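Local coordinates for protein glial cell-derived neurotrophic factor (Rattus norvegicus, PDB 1AGQ) that acts as a secreted neurotrophic growth factor of the cystine-knot, TGF-beta-like superfamily and signals to neurons as a disulfide-linked homodimer, at the interface of chains A and B and the interface of chains B and C. Residues are numbered along the deposited sequence; one frame, centred on the assembly and turned at random. Chains: chain A/B/C, Glial cell-derived neurotrophic factor.

Contact 1: the interface of chains A and B. Residues chain A 66-69, 102-105, 108, 127, 129; chain B 80-81, 84, 99-101, 135.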
# COMPACT_ATOMS: atom_id res chain seq x y z
N PHE A 66 3.04 -33.06 -2.12
CA PHE A 66 3.02 -31.62 -1.83
C PHE A 66 4.19 -31.36 -0.88
O PHE A 66 4.35 -32.06 0.11
CB PHE A 66 1.74 -31.22 -1.14
CG PHE A 66 1.72 -29.78 -0.63
CD1 PHE A 66 1.73 -28.70 -1.52
CD2 PHE A 66 1.68 -29.53 0.74
CE1 PHE A 66 1.69 -27.37 -1.03
CE2 PHE A 66 1.64 -28.22 1.24
CZ PHE A 66 1.65 -27.13 0.34
N ARG A 67 5.01 -30.37 -1.20
CA ARG A 67 6.15 -30.05 -0.35
C ARG A 67 6.01 -28.63 0.17
O ARG A 67 5.62 -27.72 -0.56
CB ARG A 67 7.45 -30.20 -1.13
CG ARG A 67 7.72 -31.59 -1.68
CD ARG A 67 8.90 -31.64 -2.66
NE ARG A 67 9.12 -33.03 -3.07
CZ ARG A 67 8.56 -33.59 -4.14
NH1 ARG A 67 7.76 -32.87 -4.92
NH2 ARG A 67 8.76 -34.87 -4.41
N TYR A 68 6.31 -28.44 1.46
CA TYR A 68 6.18 -27.14 2.07
C TYR A 68 7.41 -26.81 2.90
O TYR A 68 8.23 -27.68 3.20
CB TYR A 68 4.91 -27.05 2.92
CG TYR A 68 4.82 -28.03 4.08
CD1 TYR A 68 5.35 -27.70 5.34
CD2 TYR A 68 4.25 -29.29 3.92
CE1 TYR A 68 5.32 -28.61 6.39
CE2 TYR A 68 4.21 -30.21 4.97
CZ TYR A 68 4.75 -29.86 6.20
OH TYR A 68 4.76 -30.76 7.22
N CYS A 69 7.52 -25.54 3.24
CA CYS A 69 8.66 -25.02 4.00
C CYS A 69 8.24 -24.64 5.41
O CYS A 69 7.19 -24.05 5.61
CB CYS A 69 9.22 -23.79 3.27
SG CYS A 69 9.74 -24.16 1.58
N CYS A 102 11.30 -15.09 6.96
CA CYS A 102 10.51 -16.31 7.13
C CYS A 102 10.96 -17.43 6.20
O CYS A 102 11.52 -17.20 5.12
CB CYS A 102 9.01 -16.03 6.93
SG CYS A 102 8.51 -15.32 5.32
N CYS A 103 10.72 -18.66 6.67
CA CYS A 103 11.08 -19.86 5.93
C CYS A 103 9.98 -20.04 4.87
O CYS A 103 8.82 -20.33 5.20
CB CYS A 103 11.11 -21.06 6.89
SG CYS A 103 11.50 -22.62 6.05
N ARG A 104 10.36 -19.88 3.60
CA ARG A 104 9.42 -19.94 2.48
C ARG A 104 10.02 -20.59 1.24
O ARG A 104 11.22 -20.80 1.17
CB ARG A 104 9.03 -18.49 2.11
CG ARG A 104 8.41 -17.73 3.23
CD ARG A 104 6.92 -18.04 3.35
NE ARG A 104 6.25 -17.71 2.10
CZ ARG A 104 5.04 -18.13 1.76
NH1 ARG A 104 4.35 -18.92 2.57
NH2 ARG A 104 4.55 -17.77 0.58
N PRO A 105 9.16 -20.94 0.26
CA PRO A 105 9.68 -21.55 -0.97
C PRO A 105 10.52 -20.53 -1.75
O PRO A 105 10.13 -19.37 -1.86
CB PRO A 105 8.42 -21.93 -1.77
CG PRO A 105 7.31 -21.87 -0.80
CD PRO A 105 7.70 -20.87 0.26
N PHE A 108 9.89 -23.54 -6.90
CA PHE A 108 8.66 -24.33 -6.91
C PHE A 108 8.79 -25.53 -7.81
O PHE A 108 9.61 -25.55 -8.73
CB PHE A 108 7.49 -23.45 -7.37
CG PHE A 108 7.08 -22.42 -6.37
CD1 PHE A 108 6.29 -22.75 -5.29
CD2 PHE A 108 7.51 -21.10 -6.51
CE1 PHE A 108 5.93 -21.80 -4.35
CE2 PHE A 108 7.16 -20.14 -5.57
CZ PHE A 108 6.36 -20.49 -4.48
N HIS A 127 2.54 -24.43 -6.89
CA HIS A 127 1.66 -25.00 -5.87
C HIS A 127 2.42 -25.79 -4.81
O HIS A 127 1.87 -26.11 -3.75
CB HIS A 127 0.66 -25.96 -6.53
CG HIS A 127 1.31 -27.12 -7.21
ND1 HIS A 127 2.18 -26.98 -8.27
CD2 HIS A 127 1.23 -28.45 -6.97
CE1 HIS A 127 2.61 -28.17 -8.66
NE2 HIS A 127 2.04 -29.08 -7.88
N ALA A 129 6.54 -26.48 -3.06
CA ALA A 129 7.93 -26.07 -2.92
C ALA A 129 8.95 -27.08 -3.47
O ALA A 129 8.79 -28.30 -3.31
CB ALA A 129 8.23 -25.76 -1.45
N TYR B 80 0.31 -21.77 -3.62
CA TYR B 80 0.95 -22.39 -2.47
C TYR B 80 0.31 -21.97 -1.15
O TYR B 80 -0.05 -22.82 -0.31
CB TYR B 80 2.44 -22.02 -2.50
CG TYR B 80 3.22 -22.54 -1.31
CD1 TYR B 80 3.61 -23.89 -1.23
CD2 TYR B 80 3.61 -21.67 -0.29
CE1 TYR B 80 4.37 -24.35 -0.13
CE2 TYR B 80 4.36 -22.12 0.79
CZ TYR B 80 4.73 -23.45 0.87
OH TYR B 80 5.48 -23.86 1.94
N ASP B 81 0.13 -20.67 -0.95
CA ASP B 81 -0.45 -20.16 0.28
C ASP B 81 -1.92 -20.53 0.44
O ASP B 81 -2.40 -20.70 1.55
CB ASP B 81 -0.26 -18.65 0.34
CG ASP B 81 1.17 -18.30 0.68
OD1 ASP B 81 1.67 -18.84 1.69
OD2 ASP B 81 1.79 -17.51 -0.05
N LEU B 84 -1.86 -24.02 1.75
CA LEU B 84 -1.52 -24.05 3.17
C LEU B 84 -2.71 -23.70 4.06
O LEU B 84 -2.93 -24.33 5.11
CB LEU B 84 -0.36 -23.06 3.43
CG LEU B 84 1.04 -23.52 3.02
CD1 LEU B 84 2.08 -22.52 3.52
CD2 LEU B 84 1.33 -24.89 3.62
N GLY B 99 5.54 -22.26 7.33
CA GLY B 99 5.80 -20.83 7.29
C GLY B 99 4.81 -20.09 6.42
O GLY B 99 4.72 -20.35 5.21
N GLN B 100 4.06 -19.18 7.03
CA GLN B 100 3.08 -18.36 6.31
C GLN B 100 3.84 -17.24 5.61
O GLN B 100 5.00 -16.98 5.93
CB GLN B 100 2.05 -17.76 7.26
CG GLN B 100 1.05 -18.77 7.78
CD GLN B 100 1.69 -19.75 8.73
OE1 GLN B 100 2.78 -19.49 9.26
NE2 GLN B 100 1.04 -20.89 8.95
N ALA B 101 3.19 -16.57 4.66
CA ALA B 101 3.83 -15.47 3.94
C ALA B 101 4.13 -14.32 4.90
O ALA B 101 3.40 -14.11 5.88
CB ALA B 101 2.92 -14.99 2.80
N ILE B 135 5.71 -12.33 0.82
CA ILE B 135 6.43 -13.40 0.14
C ILE B 135 6.60 -14.64 1.01
O ILE B 135 6.40 -14.54 2.23
CB ILE B 135 7.84 -12.94 -0.34
CG1 ILE B 135 8.69 -12.51 0.85
CG2 ILE B 135 7.70 -11.80 -1.33
CD1 ILE B 135 10.11 -12.07 0.48
OXT ILE B 135 6.95 -15.70 0.43
O HOH W 1 6.08 -22.04 4.01

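Contact 2: the interface of chains A and B. Residues chain A 54, 56, 66, 124-128; chain B 79-80, 83, 87.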
# COMPACT_ATOMS: atom_id res chain seq x y z
N LEU A 54 -6.21 -30.61 -1.62
CA LEU A 54 -5.75 -29.23 -1.77
C LEU A 54 -6.83 -28.18 -1.47
O LEU A 54 -6.51 -26.99 -1.25
CB LEU A 54 -5.18 -29.04 -3.16
CG LEU A 54 -4.09 -30.09 -3.45
CD1 LEU A 54 -3.57 -29.90 -4.85
CD2 LEU A 54 -2.94 -29.92 -2.44
N LEU A 56 -9.14 -27.09 -3.47
CA LEU A 56 -9.34 -26.20 -4.62
C LEU A 56 -10.67 -26.39 -5.34
O LEU A 56 -10.96 -25.70 -6.31
CB LEU A 56 -8.20 -26.34 -5.61
CG LEU A 56 -6.79 -26.11 -5.05
CD1 LEU A 56 -5.75 -26.31 -6.14
CD2 LEU A 56 -6.69 -24.72 -4.48
N PHE A 66 3.04 -33.06 -2.12
CA PHE A 66 3.02 -31.62 -1.83
C PHE A 66 4.19 -31.36 -0.88
O PHE A 66 4.35 -32.06 0.11
CB PHE A 66 1.74 -31.22 -1.14
CG PHE A 66 1.72 -29.78 -0.63
CD1 PHE A 66 1.73 -28.70 -1.52
CD2 PHE A 66 1.68 -29.53 0.74
CE1 PHE A 66 1.69 -27.37 -1.03
CE2 PHE A 66 1.64 -28.22 1.24
CZ PHE A 66 1.65 -27.13 0.34
N LEU A 124 -1.64 -26.72 -12.19
CA LEU A 124 -1.29 -26.07 -10.94
C LEU A 124 0.12 -25.54 -11.16
O LEU A 124 0.98 -26.27 -11.66
CB LEU A 124 -1.30 -27.07 -9.78
CG LEU A 124 -2.57 -27.87 -9.51
CD1 LEU A 124 -2.33 -28.84 -8.38
CD2 LEU A 124 -3.71 -26.91 -9.15
N ARG A 125 0.33 -24.28 -10.83
CA ARG A 125 1.64 -23.66 -10.98
C ARG A 125 2.04 -23.04 -9.64
O ARG A 125 1.20 -22.43 -8.96
CB ARG A 125 1.60 -22.54 -12.03
CG ARG A 125 1.44 -23.00 -13.46
CD ARG A 125 1.45 -21.81 -14.42
N LYS A 126 3.30 -23.22 -9.25
CA LYS A 126 3.77 -22.66 -7.98
C LYS A 126 2.87 -23.15 -6.85
O LYS A 126 2.48 -22.38 -5.97
CB LYS A 126 3.72 -21.14 -8.06
CG LYS A 126 4.74 -20.57 -9.04
CD LYS A 126 4.93 -19.08 -8.85
CE LYS A 126 6.12 -18.57 -9.66
NZ LYS A 126 6.22 -17.09 -9.61
N HIS A 127 2.54 -24.43 -6.89
CA HIS A 127 1.66 -25.00 -5.87
C HIS A 127 2.42 -25.79 -4.81
O HIS A 127 1.87 -26.11 -3.75
CB HIS A 127 0.66 -25.96 -6.53
CG HIS A 127 1.31 -27.12 -7.21
ND1 HIS A 127 2.18 -26.98 -8.27
CD2 HIS A 127 1.23 -28.45 -6.97
CE1 HIS A 127 2.61 -28.17 -8.66
NE2 HIS A 127 2.04 -29.08 -7.88
N SER A 128 3.66 -26.11 -5.12
CA SER A 128 4.47 -26.93 -4.22
C SER A 128 5.93 -26.47 -4.24
O SER A 128 6.49 -26.14 -5.28
CB SER A 128 4.37 -28.39 -4.66
OG SER A 128 5.09 -29.28 -3.82
N MET B 79 -0.79 -19.88 -5.17
CA MET B 79 -1.49 -21.16 -5.11
C MET B 79 -0.99 -21.88 -3.85
O MET B 79 -1.74 -22.54 -3.13
CB MET B 79 -1.13 -21.98 -6.34
CG MET B 79 -1.78 -23.34 -6.34
SD MET B 79 -3.51 -23.18 -5.93
CE MET B 79 -4.24 -23.16 -7.58
N TYR B 80 0.31 -21.77 -3.62
CA TYR B 80 0.95 -22.39 -2.47
C TYR B 80 0.31 -21.97 -1.15
O TYR B 80 -0.05 -22.82 -0.31
CB TYR B 80 2.44 -22.02 -2.50
CG TYR B 80 3.22 -22.54 -1.31
CD1 TYR B 80 3.61 -23.89 -1.23
CD2 TYR B 80 3.61 -21.67 -0.29
CE1 TYR B 80 4.37 -24.35 -0.13
CE2 TYR B 80 4.36 -22.12 0.79
CZ TYR B 80 4.73 -23.45 0.87
OH TYR B 80 5.48 -23.86 1.94
N ILE B 83 -3.22 -23.26 -0.62
CA ILE B 83 -3.16 -24.66 -0.22
C ILE B 83 -2.84 -24.79 1.27
O ILE B 83 -3.47 -25.56 1.98
CB ILE B 83 -2.13 -25.41 -1.08
CG1 ILE B 83 -2.67 -25.52 -2.51
CG2 ILE B 83 -1.86 -26.84 -0.49
CD1 ILE B 83 -1.71 -26.16 -3.48
N LEU B 87 -4.99 -26.73 4.01
CA LEU B 87 -4.49 -27.88 4.78
C LEU B 87 -4.54 -27.62 6.25
O LEU B 87 -4.66 -28.55 7.07
CB LEU B 87 -3.07 -28.23 4.35
CG LEU B 87 -2.99 -28.67 2.88
CD1 LEU B 87 -1.52 -28.92 2.51
CD2 LEU B 87 -3.84 -29.94 2.66

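Contact 3: the interface of chains B and C. Residues chain B 44-47, 68; chain C 45-48, 65.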
# COMPACT_ATOMS: atom_id res chain seq x y z
N LEU B 44 5.87 0.06 3.72
CA LEU B 44 7.25 0.50 3.80
C LEU B 44 7.29 1.61 4.84
O LEU B 44 6.43 2.50 4.84
CB LEU B 44 7.67 1.02 2.44
CG LEU B 44 9.13 1.38 2.15
CD1 LEU B 44 9.99 0.15 2.18
CD2 LEU B 44 9.21 2.03 0.79
N THR B 45 8.26 1.54 5.74
CA THR B 45 8.39 2.56 6.78
C THR B 45 9.82 3.08 6.72
O THR B 45 10.77 2.29 6.61
CB THR B 45 8.16 1.96 8.18
OG1 THR B 45 6.81 1.49 8.27
CG2 THR B 45 8.34 3.04 9.27
N ALA B 46 9.97 4.41 6.77
CA ALA B 46 11.30 5.02 6.70
C ALA B 46 11.75 5.64 8.03
O ALA B 46 10.95 6.17 8.82
CB ALA B 46 11.30 6.09 5.61
N ILE B 47 13.05 5.56 8.28
CA ILE B 47 13.62 6.16 9.47
C ILE B 47 15.00 6.72 9.10
O ILE B 47 15.83 6.04 8.51
CB ILE B 47 13.74 5.13 10.64
CG1 ILE B 47 14.36 5.80 11.86
CG2 ILE B 47 14.48 3.90 10.20
CD1 ILE B 47 14.06 5.08 13.15
N TYR B 68 12.12 -0.20 6.07
CA TYR B 68 11.82 -1.58 6.38
C TYR B 68 10.36 -1.86 6.09
O TYR B 68 9.55 -0.93 6.04
CB TYR B 68 12.16 -1.89 7.84
CG TYR B 68 11.34 -1.14 8.86
CD1 TYR B 68 11.71 0.14 9.25
CD2 TYR B 68 10.23 -1.72 9.47
CE1 TYR B 68 11.00 0.83 10.24
CE2 TYR B 68 9.51 -1.03 10.47
CZ TYR B 68 9.90 0.24 10.85
OH TYR B 68 9.17 0.96 11.80
N THR C 45 2.21 4.72 3.56
CA THR C 45 3.64 4.64 3.77
C THR C 45 3.82 5.27 5.14
O THR C 45 2.94 5.99 5.62
CB THR C 45 4.41 5.36 2.64
OG1 THR C 45 5.82 5.27 2.88
CG2 THR C 45 4.00 6.78 2.55
N ALA C 46 4.95 5.00 5.79
CA ALA C 46 5.12 5.53 7.14
C ALA C 46 6.51 6.10 7.33
O ALA C 46 7.45 5.77 6.60
CB ALA C 46 4.86 4.41 8.16
N ILE C 47 6.63 6.98 8.32
CA ILE C 47 7.90 7.60 8.62
C ILE C 47 8.04 7.82 10.14
O ILE C 47 7.08 8.19 10.82
CB ILE C 47 8.05 8.95 7.81
CG1 ILE C 47 9.36 9.64 8.19
CG2 ILE C 47 6.84 9.85 8.02
CD1 ILE C 47 9.91 10.54 7.11
N HIS C 48 9.24 7.56 10.66
CA HIS C 48 9.50 7.76 12.07
C HIS C 48 9.81 9.24 12.24
O HIS C 48 10.64 9.80 11.51
CB HIS C 48 10.71 6.93 12.52
CG HIS C 48 10.39 5.48 12.76
ND1 HIS C 48 10.35 4.93 14.01
CD2 HIS C 48 10.14 4.47 11.89
CE1 HIS C 48 10.10 3.64 13.92
NE2 HIS C 48 9.96 3.33 12.64
N ILE C 65 5.32 7.13 14.87
CA ILE C 65 5.47 6.69 13.50
C ILE C 65 4.24 7.34 12.87
O ILE C 65 3.11 7.07 13.28
CB ILE C 65 5.40 5.17 13.37
CG1 ILE C 65 6.64 4.54 14.04
CG2 ILE C 65 5.39 4.78 11.90
CD1 ILE C 65 6.54 3.06 14.21

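Contact 1: the interface of chains A and B
The cystine-knot core of a TGF-beta-like dimer supplies one side of this two-fold-related contact: strands 63-70 and 103-105 of chain A receive the start of helix 79-89, the loop 99-101 and the C-terminus of chain B. B:Tyr80, with CG anti to the backbone N (chi1 177°), drives its ring into chain A. Its phenol OH accepts a hydrogen bond from the backbone N of A:Cys69 at 2.9 Å, nearly straight at 164°. A:Pro105 meets the ring tip to tip, its CG lying over one face 3.6 Å from the centroid, while B:Leu84 CG lies over the rim of the opposite face. A:Phe66 crosses B:Tyr80 at about a right angle, its CZ 3.9 Å from B:Tyr80 CE1. B:Gly99 N donates to A:Cys69 O at 3.0 Å, and a water joins this carbonyl to the B:Tyr80 hydroxyl and to B:Gly99 O. A:Arg104, bent at chi2 and chi3, forms an end-on, two-nitrogen salt bridge with the nearly coplanar B:Asp81 carboxylate, NH1 donating to OD1 (2.8 Å) and NH2 to OD2 (2.8 Å), each on a syn lone pair. In-plane hydrogen bonds also run from A:Arg104 NH1 to B:Gly99 O (3.0 Å) and from NE to the terminal carboxylate OXT of B:Ile135 (2.7 Å). These bonds, with B:Ala101 CA over one guanidinium face and A:Pro105 CD toward the rim of the other, fix its rotation, and two carboxylates would probably stabilise its positive charge.

Contact 2: the interface of chains A and B
Helix 79-89 of chain B lies against the loop 125-128 of chain A, where A:Lys126 has positive phi and psi (55/43), and the B:Tyr80 N to A:Lys126 O hydrogen bond is weak. In this TGF-beta-like cystine-knot dimer the helix meets the 3-10 helix 51-54, strands and the 125-128 loop of the partner through an apolar row, B:Met79, B:Ile83 and B:Leu87. B:Met79 leaves with CG anti to the backbone N, then bends at chi2 and chi3. Its CG packs 3.6 Å from A:His127 CB, and its CE meets A:Leu56 CD1 tip to tip at 3.8 Å. B:Ile83 divides its branches: CG2 sits over one face of the A:Phe66 ring, 3.9 Å from the centroid, whereas CD1 turns to the A:His127 backbone, 3.6 Å from its O. Alongside, A:Leu54 points the same way and touches CG2 through CD2 at 3.8 Å. B:Leu87 CD1 comes tip to tip to A:Phe66 CE2 at 3.5 Å, from the same side of the ring as B:Ile83 CG2. A:Phe66 CG, anti to its backbone N (chi1 172°), extends the ring toward the helix. An alanine in place of A:Phe66 would remove the ring surface that B:Ile83 CG2 and B:Leu87 CD1 pack on, and would probably loosen the helix.

Contact 3: the interface of chains B and C
Strand 43-50 of chain B pairs in parallel with strand 43-50 of chain C, and strand 63-70 of each contributes a side chain. Bridges join B:Thr45 with C:Ala46 and B:Ala46 with C:Ile47. The first backbone hydrogen bond runs from C:Ala46 N to B:Leu44 O at 3.1 Å. In the next, B:Ala46 N donates to C:Ala46 O at 2.9 Å from above the carbonyl plane. The third, C:His48 N to B:Ala46 O at 2.9 Å, lies nearly along the C=O axis (175°). C:His48 carries the side-chain contact, its CG anti to the carbonyl carbon, which directs the imidazole toward B:Tyr68 and B:Ile47. Its NE2 lies at the edge of the B:Tyr68 ring, in plane, and hydrogen-bonds the phenol OH at 2.6 Å; the structure does not show which donates. The imidazole is sandwiched: B:Ile47 CD1 sits over one face, 3.9 Å from the centroid, and C:Ile65 CG1 covers the other toward the rim. B:Thr45 CG2 touches C:His48 CD2 at 3.5 Å, and its CB supports a face of the B:Tyr68 ring. The chains meet about no exact two-fold axis, and the contact may come from crystal packing. Within the fold, it pairs strand 43-50 of two cystine-knot protomers, with neighbouring strand 63-70 supplying B:Tyr68 and C:Ile65.

Contact 1 and contact 2 are neighbouring parts of the A-B dimer interface: their C-alpha centres lie about 9 Å apart, and they share A:Phe66, A:His127 and B:Tyr80. Helix 79-89 of chain B serves both, so the polar network of contact 1 and the apolar row of contact 2 together probably fix how the helix seats on chain A; two-fold symmetry repeats both with the chains exchanged. Contact 3, with its centre about 28 Å from that of contact 1 and 34 Å from that of contact 2, shares no residue of the same chain with either, though Tyr68 and strand 63-70 recur in another copy. It links chain C to that dimer, possibly only within the crystal.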